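Response regulator receiver (Brucella melitensis biovar Abortus, PDB 4G97) probably acts as a phosphorylation-controlled switch of the general stress response, joining a receiver domain to a sigma-factor-like domain that can sequester an anti-sigma factor. Local coordinates at residues T5-H10 and I54-L59; M153-M158 and K239-D244; R171-A176 and I201-E206; E223-L226 and E232-F235. All coordinates share one frame; numbering follows the deposited sequence.

Contact 1 (T5-H10 and I54-L59); sequences TRIAPH and IGLYRL
Leu56 meets the N-terminal turn with both methyls of its fork, one for each of two residues. Leu56 CD2 presses on His10, 3.6 Å from His10 CB and 3.9 Å from His10 C, so the imidazole itself is not the touching part. CD1 lies 4.1 Å from Ile7 CD1, the two side chains crossing at about a right angle. The leucine arrives with CG anti to the backbone N (chi1 -179°), a torsion that carries the fork off helix 52-64 toward the other segment. The same CD2 also comes 3.9 Å from Ile7 O, an oxygen already engaged by His10 N at 2.8 Å. That bond keeps the chain coiled and brings His10 CB round onto the leucine. Both segments belong to the all-helical sigma-like part of PhyR, where this contact packs the first helical turn on helix 52-64. Further out, Leu14 of helix 11-22 packs on Leu56, while Leu36 and Leu39 of helix 25-41, together with Phe46, surround Ile7. Tyr57 OH hydrogen-bonds with Arg53 of its own helix and with Glu105, and its ring meets Phe107 edge-to-face, Glu105 and Phe107 lying between helices 94-104 and 109-116.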
# COMPACT_ATOMS: atom_id res chain seq x y z
N THR A 5 9.27 17.66 15.60
CA THR A 5 8.64 16.74 16.54
C THR A 5 7.11 16.65 16.37
O THR A 5 6.49 15.71 16.87
CB THR A 5 9.13 16.98 17.98
OG1 THR A 5 8.38 18.03 18.59
CG2 THR A 5 10.65 17.28 18.06
N ARG A 6 6.51 17.64 15.69
CA ARG A 6 5.08 17.62 15.40
C ARG A 6 4.84 16.65 14.24
O ARG A 6 3.87 15.89 14.27
CB ARG A 6 4.56 19.03 15.04
CG ARG A 6 4.38 19.96 16.27
CD ARG A 6 3.48 21.18 16.03
NE ARG A 6 3.88 21.99 14.88
CZ ARG A 6 4.51 23.16 14.96
NH1 ARG A 6 4.81 23.68 16.14
NH2 ARG A 6 4.84 23.82 13.86
N ILE A 7 5.73 16.67 13.23
CA ILE A 7 5.60 15.85 12.03
C ILE A 7 6.25 14.45 12.07
O ILE A 7 5.71 13.52 11.46
CB ILE A 7 5.86 16.62 10.71
CG1 ILE A 7 7.32 17.01 10.53
CG2 ILE A 7 4.90 17.80 10.51
CD1 ILE A 7 8.00 16.20 9.48
N ALA A 8 7.38 14.29 12.81
CA ALA A 8 8.09 13.01 12.92
C ALA A 8 7.18 11.78 13.14
O ALA A 8 7.38 10.79 12.43
CB ALA A 8 9.18 13.07 13.98
N PRO A 9 6.14 11.81 14.03
CA PRO A 9 5.30 10.61 14.19
C PRO A 9 4.47 10.23 12.97
O PRO A 9 3.99 9.10 12.91
CB PRO A 9 4.37 10.97 15.36
CG PRO A 9 5.03 12.09 16.05
CD PRO A 9 5.72 12.86 14.98
N HIS A 10 4.28 11.18 12.02
CA HIS A 10 3.44 10.96 10.86
C HIS A 10 4.21 10.47 9.60
O HIS A 10 3.58 10.06 8.62
CB HIS A 10 2.59 12.22 10.58
CG HIS A 10 1.81 12.69 11.78
ND1 HIS A 10 0.80 11.92 12.33
CD2 HIS A 10 1.97 13.80 12.54
CE1 HIS A 10 0.36 12.59 13.39
NE2 HIS A 10 1.02 13.74 13.54
N ILE A 54 -2.57 16.18 8.52
CA ILE A 54 -3.22 16.74 7.32
C ILE A 54 -2.26 17.70 6.61
O ILE A 54 -2.08 17.56 5.40
CB ILE A 54 -4.63 17.35 7.64
CG1 ILE A 54 -5.57 16.28 8.23
CG2 ILE A 54 -5.27 18.01 6.39
CD1 ILE A 54 -6.86 16.81 8.91
N GLY A 55 -1.62 18.61 7.36
CA GLY A 55 -0.63 19.55 6.83
C GLY A 55 0.58 18.86 6.19
O GLY A 55 1.10 19.33 5.18
N LEU A 56 1.02 17.73 6.79
CA LEU A 56 2.15 16.98 6.24
C LEU A 56 1.75 16.34 4.90
O LEU A 56 2.51 16.45 3.94
CB LEU A 56 2.66 15.92 7.24
CG LEU A 56 3.86 15.05 6.81
CD1 LEU A 56 5.11 15.89 6.54
CD2 LEU A 56 4.18 14.00 7.86
N TYR A 57 0.58 15.68 4.84
CA TYR A 57 0.08 15.00 3.63
C TYR A 57 -0.25 16.00 2.53
O TYR A 57 -0.00 15.71 1.35
CB TYR A 57 -1.15 14.17 3.96
CG TYR A 57 -0.84 12.79 4.48
CD1 TYR A 57 -0.37 12.60 5.77
CD2 TYR A 57 -1.03 11.66 3.68
CE1 TYR A 57 -0.12 11.32 6.27
CE2 TYR A 57 -0.79 10.38 4.16
CZ TYR A 57 -0.36 10.21 5.47
OH TYR A 57 -0.14 8.95 5.95
N ARG A 58 -0.79 17.19 2.92
CA ARG A 58 -1.11 18.32 2.02
C ARG A 58 0.17 18.84 1.35
O ARG A 58 0.21 19.00 0.13
CB ARG A 58 -1.82 19.45 2.79
CG ARG A 58 -2.34 20.55 1.88
CD ARG A 58 -3.26 21.47 2.62
NE ARG A 58 -3.40 22.73 1.90
CZ ARG A 58 -3.99 23.82 2.38
NH1 ARG A 58 -4.49 23.81 3.62
NH2 ARG A 58 -4.07 24.92 1.65
N LEU A 59 1.23 19.05 2.15
CA LEU A 59 2.54 19.46 1.63
C LEU A 59 3.04 18.41 0.66
O LEU A 59 3.45 18.76 -0.46
CB LEU A 59 3.52 19.64 2.79
CG LEU A 59 4.97 19.98 2.46
CD1 LEU A 59 5.08 21.30 1.71
CD2 LEU A 59 5.79 20.06 3.73

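Contact 2 (M153-M158 and K239-D244); sequences MDIEQM and KPFNPD
Right beside the place where Pro243 packs on Met158, Asp244 N donates to Asn242 OD1 at 2.9 Å, with an N-H...O angle of 158°. The amide comes from above the carbonyl plane of Asn242, 47° out of it, and this bond N-caps helix 243-265. The capped turn presents Pro243 to Met158: the sulfur SD sits 3.8 Å from Pro243 CB and 3.5 Å from Pro243 O, the two side chains crossing roughly at right angles. Bends at chi2 and chi3 fold the thioether round to reach the proline. In this CheY-like receiver of the (βα)5, flavodoxin-like fold, the contact joins the first helix, 149-161, to the loop and start of the last, which flank the same side of the parallel sheet. Further back along that loop, Phe241 pushes its ring at Ile155, CZ lying 3.6 Å and CE1 3.9 Å from Ile155 CG1, while Asp154 CB approaches CZ more loosely at 4.4 Å. Ile155 in turn rests on Ile144 and Ile218 of the sheet. The loop opens with Lys239, joined to Pro240 by a cis peptide; Lys239 NZ makes a salt bridge to Asp191, the predicted phosphorylation site.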
# COMPACT_ATOMS: atom_id res chain seq x y z
N MET A 153 -9.21 -16.41 6.33
CA MET A 153 -10.56 -16.46 5.73
C MET A 153 -11.09 -15.09 5.39
O MET A 153 -11.76 -14.96 4.37
CB MET A 153 -11.57 -17.21 6.62
CG MET A 153 -11.27 -18.69 6.79
SD MET A 153 -10.96 -19.58 5.24
CE MET A 153 -9.72 -20.73 5.80
N ASP A 154 -10.79 -14.06 6.21
CA ASP A 154 -11.28 -12.71 5.92
C ASP A 154 -10.63 -12.11 4.67
O ASP A 154 -11.32 -11.44 3.89
CB ASP A 154 -11.16 -11.77 7.14
CG ASP A 154 -12.10 -12.11 8.31
OD1 ASP A 154 -13.08 -12.89 8.10
OD2 ASP A 154 -11.86 -11.59 9.43
N ILE A 155 -9.33 -12.38 4.46
CA ILE A 155 -8.60 -11.95 3.26
C ILE A 155 -9.22 -12.70 2.06
O ILE A 155 -9.57 -12.07 1.06
CB ILE A 155 -7.07 -12.25 3.36
CG1 ILE A 155 -6.40 -11.50 4.53
CG2 ILE A 155 -6.36 -11.90 2.04
CD1 ILE A 155 -5.16 -12.16 5.01
N GLU A 156 -9.37 -14.04 2.19
CA GLU A 156 -9.96 -14.92 1.15
C GLU A 156 -11.32 -14.44 0.68
O GLU A 156 -11.52 -14.26 -0.52
CB GLU A 156 -9.99 -16.39 1.59
CG GLU A 156 -10.62 -17.31 0.54
CD GLU A 156 -10.55 -18.81 0.76
OE1 GLU A 156 -9.59 -19.28 1.40
OE2 GLU A 156 -11.41 -19.52 0.20
N GLN A 157 -12.22 -14.16 1.63
CA GLN A 157 -13.56 -13.65 1.36
C GLN A 157 -13.52 -12.32 0.60
O GLN A 157 -14.28 -12.17 -0.36
CB GLN A 157 -14.36 -13.52 2.67
N MET A 158 -12.65 -11.37 1.01
CA MET A 158 -12.54 -10.06 0.33
C MET A 158 -12.01 -10.21 -1.11
O MET A 158 -12.53 -9.59 -2.03
CB MET A 158 -11.64 -9.09 1.12
CG MET A 158 -11.35 -7.75 0.37
SD MET A 158 -12.77 -6.60 0.31
CE MET A 158 -12.91 -6.34 -1.32
N LYS A 239 -2.92 -5.34 10.16
CA LYS A 239 -3.86 -6.31 10.70
C LYS A 239 -4.21 -5.89 12.15
O LYS A 239 -3.30 -5.53 12.89
CB LYS A 239 -3.46 -7.78 10.53
CG LYS A 239 -2.26 -8.24 11.31
CD LYS A 239 -2.16 -9.75 11.31
CE LYS A 239 -0.93 -10.15 12.07
NZ LYS A 239 -0.84 -11.61 12.21
N PRO A 240 -5.51 -5.81 12.54
CA PRO A 240 -6.71 -6.11 11.74
C PRO A 240 -6.90 -4.99 10.72
O PRO A 240 -6.38 -3.89 10.93
CB PRO A 240 -7.83 -6.15 12.80
CG PRO A 240 -7.38 -5.16 13.82
CD PRO A 240 -5.87 -5.35 13.90
N PHE A 241 -7.59 -5.26 9.61
CA PHE A 241 -7.75 -4.25 8.55
C PHE A 241 -9.16 -3.98 8.25
O PHE A 241 -10.01 -4.86 8.42
CB PHE A 241 -7.09 -4.74 7.22
CG PHE A 241 -7.38 -6.20 6.90
CD1 PHE A 241 -6.48 -7.20 7.26
CD2 PHE A 241 -8.57 -6.58 6.29
CE1 PHE A 241 -6.77 -8.55 7.01
CE2 PHE A 241 -8.86 -7.92 6.03
CZ PHE A 241 -7.97 -8.89 6.42
N ASN A 242 -9.39 -2.79 7.70
CA ASN A 242 -10.63 -2.44 7.07
C ASN A 242 -10.52 -3.24 5.73
O ASN A 242 -9.52 -3.07 5.02
CB ASN A 242 -10.66 -0.93 6.77
CG ASN A 242 -11.92 -0.47 6.03
OD1 ASN A 242 -12.59 -1.23 5.32
ND2 ASN A 242 -12.26 0.81 6.15
N PRO A 243 -11.51 -4.10 5.34
CA PRO A 243 -11.40 -4.80 4.04
C PRO A 243 -11.15 -3.87 2.84
O PRO A 243 -10.55 -4.32 1.87
CB PRO A 243 -12.73 -5.57 3.93
CG PRO A 243 -13.65 -4.92 4.95
CD PRO A 243 -12.76 -4.45 6.05
N ASP A 244 -11.57 -2.58 2.91
CA ASP A 244 -11.32 -1.56 1.89
C ASP A 244 -9.82 -1.23 1.73
O ASP A 244 -9.40 -0.84 0.63
CB ASP A 244 -12.11 -0.27 2.18
CG ASP A 244 -13.56 -0.32 1.74
OD1 ASP A 244 -14.03 -1.41 1.35
OD2 ASP A 244 -14.22 0.74 1.76

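Contact 3 (R171-A176 and I201-E206); sequences RTKDEA and IDAVNE
Ala203 and Glu206, one turn apart on helix 200-210, both receive the single side chain of Lys173 from helix 173-183. These are successive helices of the CheY-like receiver, each following a strand of the parallel sheet, and Lys173 spans the surface between them. Going along the second segment, Ile201 turns to the interior and packs on Phe217 and Ile192. Ala203 and Lys173 have the closest CA atoms of the two segments, 5.2 Å apart, and the small methyl permits it: Ala203 CB touches Lys173 CG at 3.6 Å and Lys173 CB at 4.0 Å. Val204 looks away from the lysine and into the core, onto Val188, Ala190, Val215 and Phe217. One turn beyond Ala203 comes Glu206, which receives the end of the lysine across its carboxylate. Behind the lysine, the start of helix 173-183 is fixed by its N-cap, Thr172 OG1, which accepts from Glu175 N at 3.2 Å in a nearly straight bond of 169°. The lysine chain runs fully extended from CB, its CG anti to the backbone N (chi1 178°), and bends only at the last torsion (chi4 -76°) to swing the ammonium round. Lys173 NZ makes a salt bridge to Glu206 OE1 at 3.2 Å and stands as close to OE2, without the geometry of a hydrogen bond; Lys173 CE comes 3.3 Å from Glu206 OE2.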
# COMPACT_ATOMS: atom_id res chain seq x y z
N ARG A 171 0.68 -21.73 5.81
CA ARG A 171 0.83 -21.36 7.22
C ARG A 171 2.31 -21.23 7.64
O ARG A 171 2.61 -20.54 8.61
CB ARG A 171 0.08 -22.35 8.14
CG ARG A 171 -1.37 -22.67 7.73
CD ARG A 171 -2.40 -21.76 8.36
NE ARG A 171 -3.76 -21.99 7.84
CZ ARG A 171 -4.77 -21.12 7.94
NH1 ARG A 171 -4.58 -19.94 8.51
NH2 ARG A 171 -5.97 -21.43 7.45
N THR A 172 3.23 -21.88 6.90
CA THR A 172 4.68 -21.85 7.19
C THR A 172 5.45 -21.48 5.93
O THR A 172 4.86 -21.46 4.86
CB THR A 172 5.18 -23.21 7.73
OG1 THR A 172 5.44 -24.09 6.63
CG2 THR A 172 4.23 -23.86 8.72
N LYS A 173 6.79 -21.27 6.05
CA LYS A 173 7.66 -20.97 4.91
C LYS A 173 7.70 -22.16 3.93
O LYS A 173 7.61 -21.96 2.72
CB LYS A 173 9.06 -20.60 5.39
CG LYS A 173 10.06 -20.32 4.27
CD LYS A 173 11.46 -20.15 4.81
CE LYS A 173 12.46 -19.94 3.70
NZ LYS A 173 12.78 -21.21 2.99
N ASP A 174 7.82 -23.39 4.47
CA ASP A 174 7.87 -24.65 3.72
C ASP A 174 6.59 -24.90 2.92
O ASP A 174 6.69 -25.31 1.77
CB ASP A 174 8.13 -25.81 4.67
N GLU A 175 5.40 -24.66 3.52
CA GLU A 175 4.13 -24.83 2.81
C GLU A 175 4.02 -23.79 1.70
O GLU A 175 3.48 -24.11 0.64
CB GLU A 175 2.93 -24.69 3.74
CG GLU A 175 2.70 -25.87 4.66
CD GLU A 175 1.52 -25.75 5.60
OE1 GLU A 175 0.88 -24.67 5.62
OE2 GLU A 175 1.23 -26.74 6.31
N ALA A 176 4.53 -22.56 1.96
CA ALA A 176 4.50 -21.42 1.03
C ALA A 176 5.30 -21.66 -0.24
O ALA A 176 4.81 -21.35 -1.32
CB ALA A 176 4.95 -20.14 1.72
N ILE A 201 8.61 -12.31 5.23
CA ILE A 201 9.42 -11.52 4.28
C ILE A 201 10.51 -12.43 3.66
O ILE A 201 10.67 -12.44 2.44
CB ILE A 201 10.03 -10.23 4.94
CG1 ILE A 201 8.94 -9.28 5.44
CG2 ILE A 201 11.00 -9.49 3.97
CD1 ILE A 201 9.43 -8.17 6.36
N ASP A 202 11.24 -13.18 4.52
CA ASP A 202 12.30 -14.11 4.11
C ASP A 202 11.73 -15.21 3.24
O ASP A 202 12.33 -15.55 2.22
CB ASP A 202 13.06 -14.68 5.32
CG ASP A 202 13.97 -13.69 6.03
OD1 ASP A 202 13.68 -12.47 5.97
OD2 ASP A 202 14.93 -14.12 6.67
N ALA A 203 10.54 -15.72 3.62
CA ALA A 203 9.78 -16.73 2.88
C ALA A 203 9.42 -16.19 1.50
O ALA A 203 9.62 -16.89 0.50
CB ALA A 203 8.50 -17.08 3.65
N VAL A 204 8.95 -14.92 1.42
CA VAL A 204 8.61 -14.28 0.15
C VAL A 204 9.86 -14.03 -0.72
O VAL A 204 9.83 -14.31 -1.91
CB VAL A 204 7.71 -13.03 0.33
CG1 VAL A 204 7.68 -12.16 -0.93
CG2 VAL A 204 6.30 -13.43 0.73
N ASN A 205 10.96 -13.52 -0.11
CA ASN A 205 12.22 -13.23 -0.81
C ASN A 205 12.81 -14.39 -1.64
O ASN A 205 13.41 -14.14 -2.69
CB ASN A 205 13.26 -12.60 0.13
CG ASN A 205 13.00 -11.13 0.38
OD1 ASN A 205 12.49 -10.40 -0.48
ND2 ASN A 205 13.37 -10.67 1.57
N GLU A 206 12.55 -15.64 -1.22
CA GLU A 206 12.96 -16.86 -1.93
C GLU A 206 12.20 -17.05 -3.25
O GLU A 206 12.79 -17.47 -4.23
CB GLU A 206 12.81 -18.09 -1.03
CG GLU A 206 13.74 -18.03 0.18
CD GLU A 206 14.31 -19.34 0.71
OE1 GLU A 206 14.00 -20.41 0.14
OE2 GLU A 206 15.06 -19.28 1.71

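Contact 4 (E223-L226 and E232-F235)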
# COMPACT_ATOMS: atom_id res chain seq x y z
N GLU A 223 4.67 0.39 11.31
CA GLU A 223 5.70 1.42 11.48
C GLU A 223 7.11 0.86 11.42
O GLU A 223 7.96 1.50 10.84
CB GLU A 223 5.49 2.20 12.79
CG GLU A 223 4.12 2.88 12.89
CD GLU A 223 2.99 2.03 13.44
OE1 GLU A 223 3.16 0.79 13.59
OE2 GLU A 223 1.92 2.61 13.75
N ARG A 224 7.33 -0.37 11.94
CA ARG A 224 8.61 -1.09 11.91
C ARG A 224 9.13 -1.30 10.46
O ARG A 224 10.34 -1.48 10.25
CB ARG A 224 8.45 -2.49 12.54
CG ARG A 224 8.39 -2.50 14.04
CD ARG A 224 8.30 -3.94 14.51
NE ARG A 224 8.49 -4.05 15.96
CZ ARG A 224 8.24 -5.14 16.67
NH1 ARG A 224 7.75 -6.23 16.09
NH2 ARG A 224 8.46 -5.15 17.98
N LEU A 225 8.22 -1.24 9.49
CA LEU A 225 8.54 -1.47 8.08
C LEU A 225 8.34 -0.23 7.25
O LEU A 225 8.31 -0.30 6.02
CB LEU A 225 7.70 -2.64 7.55
CG LEU A 225 7.98 -4.00 8.19
CD1 LEU A 225 6.98 -5.00 7.71
CD2 LEU A 225 9.38 -4.52 7.83
N LEU A 226 8.26 0.93 7.91
CA LEU A 226 8.05 2.19 7.21
C LEU A 226 9.10 3.22 7.58
O LEU A 226 8.84 4.42 7.55
CB LEU A 226 6.60 2.70 7.45
CG LEU A 226 5.44 1.85 6.91
CD1 LEU A 226 4.10 2.29 7.52
CD2 LEU A 226 5.38 1.90 5.37
N GLU A 232 12.29 -2.51 2.42
CA GLU A 232 11.00 -2.72 3.09
C GLU A 232 9.87 -2.93 2.07
O GLU A 232 10.01 -2.52 0.92
CB GLU A 232 10.65 -1.50 3.96
CG GLU A 232 11.44 -1.36 5.26
CD GLU A 232 11.44 0.02 5.89
OE1 GLU A 232 11.27 1.03 5.16
OE2 GLU A 232 11.65 0.09 7.11
N PRO A 233 8.70 -3.47 2.50
CA PRO A 233 7.58 -3.65 1.55
C PRO A 233 7.07 -2.39 0.88
O PRO A 233 7.06 -1.32 1.49
CB PRO A 233 6.45 -4.21 2.43
CG PRO A 233 7.14 -4.85 3.60
CD PRO A 233 8.36 -4.02 3.84
N THR A 234 6.61 -2.54 -0.37
CA THR A 234 5.99 -1.45 -1.12
C THR A 234 4.53 -1.32 -0.64
O THR A 234 4.02 -0.21 -0.51
CB THR A 234 6.04 -1.76 -2.63
OG1 THR A 234 7.40 -1.75 -3.02
CG2 THR A 234 5.26 -0.78 -3.49
N PHE A 235 3.86 -2.45 -0.45
CA PHE A 235 2.43 -2.49 -0.09
C PHE A 235 2.27 -3.14 1.25
O PHE A 235 2.76 -4.24 1.47
CB PHE A 235 1.62 -3.20 -1.19
CG PHE A 235 1.77 -2.60 -2.56
CD1 PHE A 235 1.24 -1.35 -2.86
CD2 PHE A 235 2.37 -3.33 -3.59
CE1 PHE A 235 1.38 -0.79 -4.13
CE2 PHE A 235 2.50 -2.77 -4.87
CZ PHE A 235 2.00 -1.51 -5.14
O HOH W 1 12.40 -1.82 8.55
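Glu232 runs its whole side chain along the carbonyl of Leu225. CB begins 3.3 Å from Leu225 O, CG follows at 3.4 Å from the same oxygen, and CD comes to 3.1 Å from it. The chain is extended beyond CG, which lays the carboxylate beside the peptide group, with OE2 3.3 Å from Leu225 C. OE2 also accepts from a water that donates to Arg224 O at 2.7 Å, bridging the two segments, and is hydrogen-bonded with Thr227 OG1. OE1 takes the Gly228 amide and forms a salt bridge with Arg19 NH2. Next door, Pro233 CD sits 4.0 Å from Leu225 CB and Pro233 CG 4.1 Å from Leu225 CD1, an apolar crossing at about a right angle. Most receivers carry a helix between their fourth and fifth strands; here the link is largely irregular and folds back on itself through this contact, against helix 11-22 of the sigma-like region. Glu232 OE1 and Leu225 O are 3.4 Å apart, and both are acceptors. Arg19 answers both, its NH1 bonding to Leu225 O, so its charge would be expected to ease their repulsion and keep the glutamate ionised.

In the fold
Contact 1 comes first along the chain, in the helical sigma-like region; the other three belong to the receiver. There contact 2 closes the long loop from the first helix to the last, and contacts 3 and 4 follow one another inside it. Contacts 2 and 3, with centres 20 Å apart, touch through Met153 and Arg171; contacts 3 and 4, 17 Å apart, touch through Ile201 and Leu225. Contact 4 is the nearest of the three to contact 1, its closest atoms about 6 Å away, and Arg19 of helix 11-22 bonds to it. The loop between strands 215-219 and 236-238 thus forms part of the interface between the two domains, consistent with a route by which phosphorylation could alter their association.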